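Local atomic coordinates of BsaWI endonuclease (Geobacillus stearothermophilus, PDB entry 4ZSF), a protein that binds DNA as a restriction endonuclease of the PD-(D/E)XK class and probably cleaves it with the help of bound metal ions. Residues M94-G99 against I110-D115; Y106-L111 against Q247-A252; F144-T149 against G160-K165; W188-C193 against E243-H248. All coordinates share one frame; numbering follows the deposited sequence.

Interaction 1 (M94-G99 against I110-D115); sequences MIKLLG and ILLQKD. With nucleotides of chain B.
Lys-96, on the long helix 70-103, reaches over strand 108-112 of the PD-(D/E)XK nuclease sheet to Asp-115, in the first turn of helix 113-121. Its CG stands anti to the backbone N (chi1 175°) and the chain beyond is extended, so the methylenes slide past Ile-110, running opposite to that side chain, and cross Leu-112 at about a right angle. Lys-96 CB lies 3.9 Å from Ile-110 CG2, and Lys-96 CD 3.8 Å from Leu-112 CG. At the end, ammonium and carboxylate meet tip to tip: Lys-96 NZ forms a salt bridge with Asp-115 OD2 (2.8 Å), arriving on the syn side, 26° out of the carboxylate plane. The same oxygen takes Leu-112 N at 2.8 Å from the opposite face. Leu-112 is the N-cap residue, and the carboxylate of Asp-115, three residues on, accepts its amide; two donors thus grip OD2 and fix the carboxylate's rotation. Lys-96 NZ has a second partner in a succinate, probably from the crystallisation liquor. Ile-110 N is taken by Asn-100 OD1 of helix 70-103, and Leu-111 pairs with Tyr-147 in the sheet. Next to the cap, Lys-114 passes close to the DNA backbone, its CD 3.2 Å from OP1 of DA13 of chain B. Ile-110 CD1 packs on the helix backbone, 4.1 Å from Gly-99 CA.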
# COMPACT_ATOMS: atom_id res chain seq x y z
N MET A 94 -2.05 -15.37 -17.39
CA MET A 94 -2.91 -16.53 -17.60
C MET A 94 -4.19 -16.13 -18.38
O MET A 94 -4.63 -16.84 -19.31
CB MET A 94 -3.32 -17.13 -16.26
CG MET A 94 -4.15 -18.38 -16.47
SD MET A 94 -4.70 -19.07 -14.88
CE MET A 94 -6.14 -18.06 -14.65
N ILE A 95 -4.84 -15.05 -17.96
CA ILE A 95 -6.01 -14.55 -18.64
C ILE A 95 -5.69 -14.19 -20.11
O ILE A 95 -6.45 -14.50 -21.04
CB ILE A 95 -6.61 -13.31 -17.90
CG1 ILE A 95 -7.00 -13.74 -16.47
CG2 ILE A 95 -7.79 -12.72 -18.72
CD1 ILE A 95 -8.06 -14.94 -16.46
N LYS A 96 -4.57 -13.52 -20.30
CA LYS A 96 -4.17 -13.16 -21.67
C LYS A 96 -4.00 -14.43 -22.50
O LYS A 96 -4.47 -14.47 -23.65
CB LYS A 96 -2.86 -12.37 -21.65
CG LYS A 96 -2.29 -12.06 -23.07
CD LYS A 96 -0.97 -11.28 -22.94
CE LYS A 96 -0.26 -11.23 -24.28
NZ LYS A 96 1.17 -10.81 -24.19
N LEU A 97 -3.32 -15.45 -21.96
CA LEU A 97 -3.04 -16.68 -22.75
C LEU A 97 -4.36 -17.42 -23.05
O LEU A 97 -4.63 -17.83 -24.19
CB LEU A 97 -2.05 -17.58 -22.00
CG LEU A 97 -1.79 -19.02 -22.45
CD1 LEU A 97 -0.99 -19.02 -23.73
CD2 LEU A 97 -0.97 -19.72 -21.36
N LEU A 98 -5.21 -17.53 -22.04
CA LEU A 98 -6.49 -18.22 -22.19
C LEU A 98 -7.38 -17.48 -23.15
O LEU A 98 -7.91 -18.08 -24.11
CB LEU A 98 -7.20 -18.38 -20.84
CG LEU A 98 -6.50 -19.38 -19.90
CD1 LEU A 98 -7.19 -19.25 -18.52
CD2 LEU A 98 -6.52 -20.85 -20.39
N GLY A 99 -7.51 -16.18 -22.95
CA GLY A 99 -8.36 -15.35 -23.78
C GLY A 99 -7.90 -15.30 -25.23
O GLY A 99 -8.72 -15.41 -26.16
N ILE A 110 -5.93 -9.69 -26.30
CA ILE A 110 -5.67 -9.09 -25.03
C ILE A 110 -4.19 -8.75 -24.97
O ILE A 110 -3.30 -9.55 -25.36
CB ILE A 110 -6.03 -10.06 -23.86
CG1 ILE A 110 -7.56 -10.24 -23.81
CG2 ILE A 110 -5.46 -9.58 -22.56
CD1 ILE A 110 -7.99 -11.39 -22.86
N LEU A 111 -3.94 -7.57 -24.44
CA LEU A 111 -2.59 -7.06 -24.22
C LEU A 111 -2.33 -6.82 -22.74
O LEU A 111 -3.21 -6.23 -22.04
CB LEU A 111 -2.41 -5.71 -24.93
CG LEU A 111 -2.79 -5.63 -26.38
CD1 LEU A 111 -2.65 -4.14 -26.76
CD2 LEU A 111 -1.88 -6.53 -27.20
N LEU A 112 -1.13 -7.14 -22.28
CA LEU A 112 -0.71 -6.62 -20.94
C LEU A 112 -0.52 -5.13 -21.00
O LEU A 112 -0.32 -4.56 -22.07
CB LEU A 112 0.60 -7.26 -20.45
CG LEU A 112 0.56 -8.79 -20.46
CD1 LEU A 112 2.02 -9.35 -20.37
CD2 LEU A 112 -0.25 -9.26 -19.22
N GLN A 113 -0.63 -4.45 -19.87
CA GLN A 113 -0.32 -3.01 -19.87
C GLN A 113 1.05 -2.75 -20.51
O GLN A 113 1.18 -1.83 -21.34
CB GLN A 113 -0.38 -2.47 -18.44
CG GLN A 113 0.10 -1.05 -18.35
CD GLN A 113 0.14 -0.56 -16.90
OE1 GLN A 113 -0.89 -0.46 -16.24
NE2 GLN A 113 1.35 -0.28 -16.41
N LYS A 114 2.08 -3.55 -20.18
CA LYS A 114 3.38 -3.23 -20.81
C LYS A 114 3.36 -3.49 -22.34
O LYS A 114 4.11 -2.86 -23.08
CB LYS A 114 4.53 -4.02 -20.15
CG LYS A 114 4.49 -5.47 -20.47
CD LYS A 114 5.83 -6.11 -20.14
CE LYS A 114 5.65 -7.58 -19.84
NZ LYS A 114 5.10 -7.83 -18.46
N ASP A 115 2.54 -4.43 -22.81
CA ASP A 115 2.37 -4.65 -24.27
C ASP A 115 1.79 -3.38 -24.92
O ASP A 115 2.28 -2.89 -25.94
CB ASP A 115 1.42 -5.82 -24.59
CG ASP A 115 1.90 -7.16 -24.09
OD1 ASP A 115 3.15 -7.37 -24.06
OD2 ASP A 115 1.02 -8.02 -23.78
P DA B 13 9.54 -6.48 -17.39
OP1 DA B 13 8.30 -6.52 -18.19
OP2 DA B 13 10.58 -7.53 -17.51
O5' DA B 13 10.22 -5.07 -17.68
C5' DA B 13 9.64 -3.88 -17.21
C4' DA B 13 10.71 -2.81 -17.11
O4' DA B 13 11.36 -2.90 -15.81
C3' DA B 13 11.84 -2.94 -18.16
O3' DA B 13 12.22 -1.68 -18.61
C2' DA B 13 12.98 -3.54 -17.35
C1' DA B 13 12.75 -2.85 -16.02
N9 DA B 13 13.49 -3.45 -14.93
C8 DA B 13 13.95 -4.74 -14.87
N7 DA B 13 14.67 -5.00 -13.80
C5 DA B 13 14.72 -3.77 -13.16
C6 DA B 13 15.34 -3.37 -11.98
N6 DA B 13 16.06 -4.21 -11.22
N1 DA B 13 15.22 -2.07 -11.62
C2 DA B 13 14.48 -1.25 -12.38
N3 DA B 13 13.86 -1.52 -13.52
C4 DA B 13 14.01 -2.81 -13.85

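Interaction 2 (Y106-L111 against Q247-A252)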
# COMPACT_ATOMS: atom_id res chain seq x y z
N TYR A 106 -11.80 -14.07 -33.93
CA TYR A 106 -12.66 -12.92 -34.16
C TYR A 106 -11.88 -11.62 -34.32
O TYR A 106 -12.47 -10.55 -34.16
CB TYR A 106 -13.65 -12.76 -33.01
CG TYR A 106 -14.37 -14.05 -32.64
CD1 TYR A 106 -15.36 -14.59 -33.47
CD2 TYR A 106 -14.07 -14.72 -31.47
CE1 TYR A 106 -16.03 -15.77 -33.13
CE2 TYR A 106 -14.75 -15.89 -31.09
CZ TYR A 106 -15.73 -16.41 -31.94
OH TYR A 106 -16.39 -17.55 -31.56
N GLY A 107 -10.57 -11.71 -34.54
CA GLY A 107 -9.79 -10.50 -34.80
C GLY A 107 -9.43 -9.68 -33.54
O GLY A 107 -9.17 -8.50 -33.64
N MET A 108 -9.47 -10.31 -32.38
CA MET A 108 -9.26 -9.59 -31.12
C MET A 108 -8.05 -10.17 -30.38
O MET A 108 -7.73 -11.37 -30.52
CB MET A 108 -10.52 -9.64 -30.24
CG MET A 108 -11.66 -8.79 -30.82
SD MET A 108 -13.09 -8.85 -29.71
CE MET A 108 -13.73 -10.43 -30.15
N ARG A 109 -7.40 -9.35 -29.54
CA ARG A 109 -6.44 -9.91 -28.60
C ARG A 109 -6.32 -9.03 -27.39
O ARG A 109 -6.57 -7.83 -27.44
CB ARG A 109 -5.05 -10.09 -29.23
CG ARG A 109 -4.49 -8.80 -29.78
CD ARG A 109 -3.02 -9.13 -30.27
NE ARG A 109 -2.42 -8.00 -30.97
CZ ARG A 109 -1.20 -8.03 -31.50
NH1 ARG A 109 -0.46 -9.14 -31.44
NH2 ARG A 109 -0.71 -6.97 -32.14
N ILE A 110 -5.93 -9.69 -26.30
CA ILE A 110 -5.67 -9.09 -25.03
C ILE A 110 -4.19 -8.75 -24.97
O ILE A 110 -3.30 -9.55 -25.36
CB ILE A 110 -6.03 -10.06 -23.86
CG1 ILE A 110 -7.56 -10.24 -23.81
CG2 ILE A 110 -5.46 -9.58 -22.56
CD1 ILE A 110 -7.99 -11.39 -22.86
N LEU A 111 -3.94 -7.57 -24.44
CA LEU A 111 -2.59 -7.06 -24.22
C LEU A 111 -2.33 -6.82 -22.74
O LEU A 111 -3.21 -6.23 -22.04
CB LEU A 111 -2.41 -5.71 -24.93
CG LEU A 111 -2.79 -5.63 -26.38
CD1 LEU A 111 -2.65 -4.14 -26.76
CD2 LEU A 111 -1.88 -6.53 -27.20
N GLN A 247 -17.64 -14.00 -25.71
CA GLN A 247 -18.82 -13.63 -26.53
C GLN A 247 -19.21 -12.14 -26.32
O GLN A 247 -19.61 -11.45 -27.27
CB GLN A 247 -19.97 -14.60 -26.24
CG GLN A 247 -19.63 -16.05 -26.66
CD GLN A 247 -19.27 -16.12 -28.13
OE1 GLN A 247 -20.00 -15.57 -28.94
NE2 GLN A 247 -18.11 -16.68 -28.47
N HIS A 248 -19.08 -11.62 -25.09
CA HIS A 248 -19.40 -10.21 -24.88
C HIS A 248 -18.34 -9.32 -25.55
O HIS A 248 -18.69 -8.21 -26.03
CB HIS A 248 -19.55 -9.86 -23.39
CG HIS A 248 -20.71 -10.57 -22.74
ND1 HIS A 248 -20.86 -10.64 -21.36
CD2 HIS A 248 -21.74 -11.26 -23.27
CE1 HIS A 248 -21.96 -11.31 -21.08
NE2 HIS A 248 -22.53 -11.70 -22.22
N ALA A 249 -17.09 -9.76 -25.55
CA ALA A 249 -16.04 -8.95 -26.24
C ALA A 249 -16.40 -8.78 -27.72
O ALA A 249 -16.13 -7.72 -28.31
CB ALA A 249 -14.68 -9.60 -26.13
N ARG A 250 -16.94 -9.83 -28.34
CA ARG A 250 -17.37 -9.73 -29.76
C ARG A 250 -18.37 -8.59 -29.97
O ARG A 250 -18.31 -7.79 -30.95
CB ARG A 250 -17.99 -11.05 -30.23
CG ARG A 250 -16.95 -12.16 -30.36
CD ARG A 250 -17.68 -13.47 -30.67
NE ARG A 250 -18.19 -13.45 -32.04
CZ ARG A 250 -18.99 -14.37 -32.55
NH1 ARG A 250 -19.42 -15.36 -31.76
NH2 ARG A 250 -19.37 -14.31 -33.84
N GLU A 251 -19.33 -8.56 -29.04
CA GLU A 251 -20.40 -7.59 -29.13
C GLU A 251 -19.89 -6.18 -28.80
O GLU A 251 -20.29 -5.21 -29.44
CB GLU A 251 -21.56 -7.94 -28.21
CG GLU A 251 -22.76 -7.06 -28.56
CD GLU A 251 -23.98 -7.30 -27.66
OE1 GLU A 251 -23.92 -8.17 -26.74
OE2 GLU A 251 -25.00 -6.61 -27.89
N ALA A 252 -19.05 -6.08 -27.77
CA ALA A 252 -18.47 -4.80 -27.37
C ALA A 252 -17.64 -4.21 -28.53
O ALA A 252 -17.71 -2.99 -28.81
CB ALA A 252 -17.58 -5.01 -26.13
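Arg-250 leaves its helix with CG anti to the carbonyl carbon and CD extended, then bends at chi3 (72°), which turns NE over the ring of Tyr-106. That ring is presented by a side chain whose CG is likewise anti to the carbonyl carbon. The result is a CH-pi interaction: Arg-250 CD sits 3.6 Å from the centroid of the Tyr-106 ring and only 4° off the ring normal. Farther along, the guanidinium lies nearly parallel to the ring (planes 14° apart) but is displaced toward its rim, with Arg-250 CZ 3.3 Å from Tyr-106 CE1. In one of its two conformers Gln-247 OE1 accepts Arg-250 NH1 (2.9 Å), on a lone pair in the carbonyl plane, so this bond is not certain. Met-108 forms the deeper half of the contact. Its chain bends at the last torsion, which swings CE up to Arg-250 CG (3.7 Å), while Met-108 SD lies 4.0 Å from Ala-249 CB and 3.5 Å from Ala-249 O. Tyr-106 and Arg-250 lie at the more exposed side, Met-108 and Ala-249 at the buried side. Between the two contact residues, Gly-107 has positive phi and is the C-prime residue of the Schellman motif that ends helix 70-103, letting the chain turn straight into strand 108-112. Helix 243-258 thus packs against both that junction and the sheet, where Met-108 also touches Val-150 and Ala-249 touches Ile-148 of strand 146-152.

Interaction 3 (F144-T149 against G160-K165); sequences FDLYIT and GCIQSK
Ile-162, Asp-145 and Phe-144 carry this antiparallel strand pair. Ile-162 O accepts two amides, Asp-145 N at 3.0 Å and Leu-146 N at 3.1 Å, because both residues face it in a classic beta bulge; Ile-162 N returns a bond to Leu-146 O. On the face shared with Leu-146 and Ile-148, the Ile-162 side chain packs its CB 3.8 Å from Leu-146 CB and sends CD1 to Ile-148. The bulge turns Asp-145 toward the partner strand, where Asp-145 OD2 is gripped twice: Ser-164 N reaches its anti lone pair at 2.8 Å in an almost straight bond (172°), and Lys-165 NZ its syn lone pair at 2.6 Å, a salt bridge whose side chains cross at about a right angle. The Phe-144 ring lies on Cys-161, with Tyr-147 on the same side: Cys-161 CB sits over the centre of the Phe-144 ring, 3.5 Å from the centroid, with Cys-161 SG also above that face, while Gln-163 CG meets the ring edge. Cys-161 SG also approaches Tyr-147 CE1 at 3.9 Å. An aspartate just before one hairpin strand, beside a lysine near the end of the next and close to the DNA, is consistent with the active-site hairpin of PD-(D/E)XK nucleases.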
# COMPACT_ATOMS: atom_id res chain seq x y z
N PHE A 144 -5.32 -0.21 -15.13
CA PHE A 144 -5.86 -1.46 -15.71
C PHE A 144 -4.76 -2.48 -15.87
O PHE A 144 -3.66 -2.13 -16.25
CB PHE A 144 -6.52 -1.16 -17.05
CG PHE A 144 -7.69 -0.24 -16.89
CD1 PHE A 144 -8.84 -0.67 -16.22
CD2 PHE A 144 -7.61 1.10 -17.31
CE1 PHE A 144 -9.93 0.26 -16.00
CE2 PHE A 144 -8.69 2.00 -17.15
CZ PHE A 144 -9.82 1.60 -16.46
N ASP A 145 -5.10 -3.76 -15.70
CA ASP A 145 -4.14 -4.86 -15.75
C ASP A 145 -3.96 -5.32 -17.20
O ASP A 145 -2.87 -5.65 -17.65
CB ASP A 145 -4.70 -5.99 -14.88
CG ASP A 145 -4.82 -5.53 -13.42
OD1 ASP A 145 -3.81 -4.99 -12.89
OD2 ASP A 145 -5.92 -5.64 -12.83
N LEU A 146 -5.06 -5.28 -17.95
CA LEU A 146 -5.08 -5.78 -19.30
C LEU A 146 -5.87 -4.83 -20.20
O LEU A 146 -6.74 -4.11 -19.72
CB LEU A 146 -5.76 -7.14 -19.34
CG LEU A 146 -5.11 -8.25 -18.51
CD1 LEU A 146 -6.02 -9.54 -18.49
CD2 LEU A 146 -3.79 -8.54 -19.20
N TYR A 147 -5.61 -4.87 -21.50
CA TYR A 147 -6.39 -4.12 -22.48
C TYR A 147 -6.82 -5.07 -23.59
O TYR A 147 -6.18 -6.13 -23.79
CB TYR A 147 -5.58 -2.97 -23.07
CG TYR A 147 -5.30 -1.89 -22.05
CD1 TYR A 147 -6.20 -0.86 -21.86
CD2 TYR A 147 -4.17 -1.97 -21.23
CE1 TYR A 147 -5.94 0.16 -20.92
CE2 TYR A 147 -3.90 -0.98 -20.25
CZ TYR A 147 -4.81 0.07 -20.11
OH TYR A 147 -4.55 1.12 -19.20
N ILE A 148 -7.88 -4.72 -24.32
CA ILE A 148 -8.28 -5.63 -25.41
C ILE A 148 -8.43 -4.82 -26.69
O ILE A 148 -8.96 -3.68 -26.67
CB ILE A 148 -9.54 -6.45 -25.05
CG1 ILE A 148 -9.91 -7.44 -26.18
CG2 ILE A 148 -10.75 -5.54 -24.65
CD1 ILE A 148 -10.99 -8.52 -25.71
N THR A 149 -8.01 -5.41 -27.81
CA THR A 149 -8.05 -4.72 -29.08
C THR A 149 -8.84 -5.47 -30.12
O THR A 149 -9.08 -6.70 -29.98
CB THR A 149 -6.65 -4.53 -29.69
OG1 THR A 149 -6.13 -5.81 -30.07
CG2 THR A 149 -5.68 -3.85 -28.73
N GLY A 160 -11.24 -1.86 -25.07
CA GLY A 160 -11.67 -2.24 -23.73
C GLY A 160 -10.54 -2.21 -22.72
O GLY A 160 -9.35 -2.39 -23.10
N CYS A 161 -10.91 -1.93 -21.46
CA CYS A 161 -10.00 -1.84 -20.31
C CYS A 161 -10.45 -2.92 -19.31
O CYS A 161 -11.65 -3.06 -19.03
CB CYS A 161 -10.14 -0.46 -19.66
SG CYS A 161 -9.73 0.91 -20.75
N ILE A 162 -9.50 -3.68 -18.79
CA ILE A 162 -9.82 -4.85 -18.00
C ILE A 162 -9.05 -4.86 -16.68
O ILE A 162 -7.81 -4.69 -16.65
CB ILE A 162 -9.43 -6.15 -18.78
CG1 ILE A 162 -10.21 -6.22 -20.12
CG2 ILE A 162 -9.60 -7.40 -17.88
CD1 ILE A 162 -9.49 -7.19 -21.13
N GLN A 163 -9.77 -5.06 -15.58
CA GLN A 163 -9.15 -5.24 -14.25
C GLN A 163 -9.15 -6.71 -13.96
O GLN A 163 -10.15 -7.35 -14.13
CB GLN A 163 -9.92 -4.49 -13.20
CG GLN A 163 -9.82 -2.94 -13.48
CD GLN A 163 -10.72 -2.11 -12.56
OE1 GLN A 163 -11.68 -2.63 -11.98
NE2 GLN A 163 -10.38 -0.86 -12.39
N SER A 164 -8.02 -7.28 -13.52
CA SER A 164 -8.04 -8.73 -13.35
C SER A 164 -7.44 -9.06 -12.02
O SER A 164 -6.22 -9.04 -11.93
CB SER A 164 -7.27 -9.45 -14.48
OG SER A 164 -5.86 -9.25 -14.38
N LYS A 165 -8.31 -9.37 -11.03
CA LYS A 165 -7.99 -9.46 -9.60
C LYS A 165 -8.08 -10.87 -9.04
O LYS A 165 -9.02 -11.61 -9.36
CB LYS A 165 -8.95 -8.58 -8.84
CG LYS A 165 -8.86 -7.09 -9.26
CD LYS A 165 -7.39 -6.64 -9.48
CE LYS A 165 -7.34 -5.23 -10.11
NZ LYS A 165 -5.94 -4.78 -10.41

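Interaction 4 (W188-C193 against E243-H248)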
# COMPACT_ATOMS: atom_id res chain seq x y z
N TRP A 188 -15.15 -0.20 -23.35
CA TRP A 188 -15.68 -1.36 -22.59
C TRP A 188 -14.88 -1.48 -21.32
O TRP A 188 -13.65 -1.49 -21.38
CB TRP A 188 -15.53 -2.58 -23.44
CG TRP A 188 -16.25 -3.80 -22.95
CD1 TRP A 188 -17.51 -3.86 -22.39
CD2 TRP A 188 -15.75 -5.14 -23.03
NE1 TRP A 188 -17.81 -5.19 -22.16
CE2 TRP A 188 -16.75 -5.98 -22.54
CE3 TRP A 188 -14.54 -5.70 -23.49
CZ2 TRP A 188 -16.59 -7.39 -22.50
CZ3 TRP A 188 -14.38 -7.08 -23.45
CH2 TRP A 188 -15.38 -7.90 -22.91
N SER A 189 -15.54 -1.59 -20.17
CA SER A 189 -14.77 -1.64 -18.93
C SER A 189 -15.22 -2.85 -18.13
O SER A 189 -16.37 -2.93 -17.70
CB SER A 189 -14.94 -0.36 -18.09
OG SER A 189 -14.17 -0.46 -16.90
N VAL A 190 -14.33 -3.82 -17.97
CA VAL A 190 -14.77 -5.03 -17.27
C VAL A 190 -13.79 -5.51 -16.24
O VAL A 190 -12.65 -5.02 -16.17
CB VAL A 190 -15.04 -6.20 -18.28
CG1 VAL A 190 -16.21 -5.83 -19.21
CG2 VAL A 190 -13.77 -6.53 -19.07
N ALA A 191 -14.23 -6.46 -15.41
CA ALA A 191 -13.33 -7.01 -14.39
C ALA A 191 -13.42 -8.52 -14.47
O ALA A 191 -14.51 -9.06 -14.76
CB ALA A 191 -13.73 -6.56 -13.05
N ILE A 192 -12.30 -9.20 -14.19
CA ILE A 192 -12.27 -10.68 -14.15
C ILE A 192 -11.77 -10.99 -12.77
O ILE A 192 -10.72 -10.45 -12.37
CB ILE A 192 -11.33 -11.21 -15.25
CG1 ILE A 192 -11.96 -10.92 -16.62
CG2 ILE A 192 -11.08 -12.75 -15.09
CD1 ILE A 192 -11.03 -11.21 -17.84
N CYS A 193 -12.52 -11.84 -12.06
CA CYS A 193 -12.34 -12.09 -10.63
C CYS A 193 -12.16 -13.57 -10.29
O CYS A 193 -13.00 -14.39 -10.71
CB CYS A 193 -13.57 -11.58 -9.87
SG CYS A 193 -13.84 -9.87 -9.92
N GLU A 243 -16.00 -18.11 -21.56
CA GLU A 243 -16.93 -18.02 -22.66
C GLU A 243 -17.72 -16.75 -22.75
O GLU A 243 -17.78 -16.13 -23.83
CB GLU A 243 -17.92 -19.19 -22.60
CG GLU A 243 -17.30 -20.57 -22.80
CD GLU A 243 -18.41 -21.65 -22.98
OE1 GLU A 243 -19.33 -21.49 -23.83
OE2 GLU A 243 -18.32 -22.71 -22.29
N LEU A 244 -18.38 -16.36 -21.65
CA LEU A 244 -19.18 -15.15 -21.74
C LEU A 244 -18.30 -13.91 -21.94
O LEU A 244 -18.73 -12.94 -22.58
CB LEU A 244 -20.05 -14.94 -20.48
CG LEU A 244 -21.31 -15.85 -20.46
CD1 LEU A 244 -22.03 -15.70 -19.07
CD2 LEU A 244 -22.34 -15.48 -21.59
N PHE A 245 -17.10 -13.93 -21.37
CA PHE A 245 -16.20 -12.81 -21.63
C PHE A 245 -15.90 -12.70 -23.15
O PHE A 245 -15.94 -11.61 -23.75
CB PHE A 245 -14.89 -12.99 -20.83
CG PHE A 245 -13.79 -12.01 -21.25
CD1 PHE A 245 -13.77 -10.71 -20.78
CD2 PHE A 245 -12.77 -12.42 -22.10
CE1 PHE A 245 -12.77 -9.79 -21.20
CE2 PHE A 245 -11.78 -11.55 -22.53
CZ PHE A 245 -11.76 -10.23 -22.07
N VAL A 246 -15.55 -13.83 -23.76
CA VAL A 246 -15.25 -13.82 -25.21
C VAL A 246 -16.47 -13.43 -26.02
O VAL A 246 -16.36 -12.57 -26.93
CB VAL A 246 -14.71 -15.19 -25.69
CG1 VAL A 246 -14.60 -15.27 -27.27
CG2 VAL A 246 -13.38 -15.49 -25.05
N GLN A 247 -17.64 -14.00 -25.71
CA GLN A 247 -18.82 -13.63 -26.53
C GLN A 247 -19.21 -12.14 -26.32
O GLN A 247 -19.61 -11.45 -27.27
CB GLN A 247 -19.97 -14.60 -26.24
CG GLN A 247 -19.63 -16.05 -26.66
CD GLN A 247 -19.27 -16.12 -28.13
OE1 GLN A 247 -20.00 -15.57 -28.94
NE2 GLN A 247 -18.11 -16.68 -28.47
N HIS A 248 -19.08 -11.62 -25.09
CA HIS A 248 -19.40 -10.21 -24.88
C HIS A 248 -18.34 -9.32 -25.55
O HIS A 248 -18.69 -8.21 -26.03
CB HIS A 248 -19.55 -9.86 -23.39
CG HIS A 248 -20.71 -10.57 -22.74
ND1 HIS A 248 -20.86 -10.64 -21.36
CD2 HIS A 248 -21.74 -11.26 -23.27
CE1 HIS A 248 -21.96 -11.31 -21.08
NE2 HIS A 248 -22.53 -11.70 -22.22
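Phe-245 reaches from helix 243-258 across to strand 188-193; chi1 (169°) directs its CG anti to the backbone N, and the ring lies among three strand side chains. Trp-188 adopts the corresponding conformation, CG anti to its own backbone N, and extends its indole toward the helix. The six-membered ring of Trp-188 and the Phe-245 ring are near parallel, planes 25° apart, but slid apart so that they barely overlap; contact is made by Trp-188 CH2 and Phe-245 CE1 at 3.6 Å. Ile-192 lifts CD1 over one face of the phenyl ring of Phe-245, 4.2 Å from the centroid and 18° off the normal, a CH-pi contact displaced toward the rim. Val-190 uses its branches separately: CG2 touches the edge of the Phe-245 ring, 4.0 Å from CE1, whereas CG1 lies over a face of Trp-188. His-248 brings CB and its backbone to Trp-188, His-248 CB 4.0 Å from Trp-188 CZ2, while its ring turns away, ND1 bonded to Tyr-224 OH. Ile-162 of strand 155-165 also packs on Phe-245. Between these two segments, helix and central strand are therefore joined by shape and dispersion, through buried carbon surfaces without a polar pair to fix them.

How the interactions relate
All four contacts build on one mixed sheet and its flanking helices. Interactions 3 and 4 are the buried core and join directly through neighbouring strands, Cys-161 N probably bonding to Trp-188 O; interaction 3 is backbone-rich and ends in a charged cluster, whereas interaction 4 is apolar. Interactions 1 and 2 are only partly buried, share strand 108-112, and put their polar groups at the margin: a salt bridge in one, an arginine on a tyrosine in the other. Helix 243-258 serves interactions 2 and 4, which meet where Ala-249 CA packs on Trp-188 CH2. Ile-95 and Ile-110 of interaction 1 touch Ile-192 and Phe-245 of interaction 4, making their apolar layers continuous.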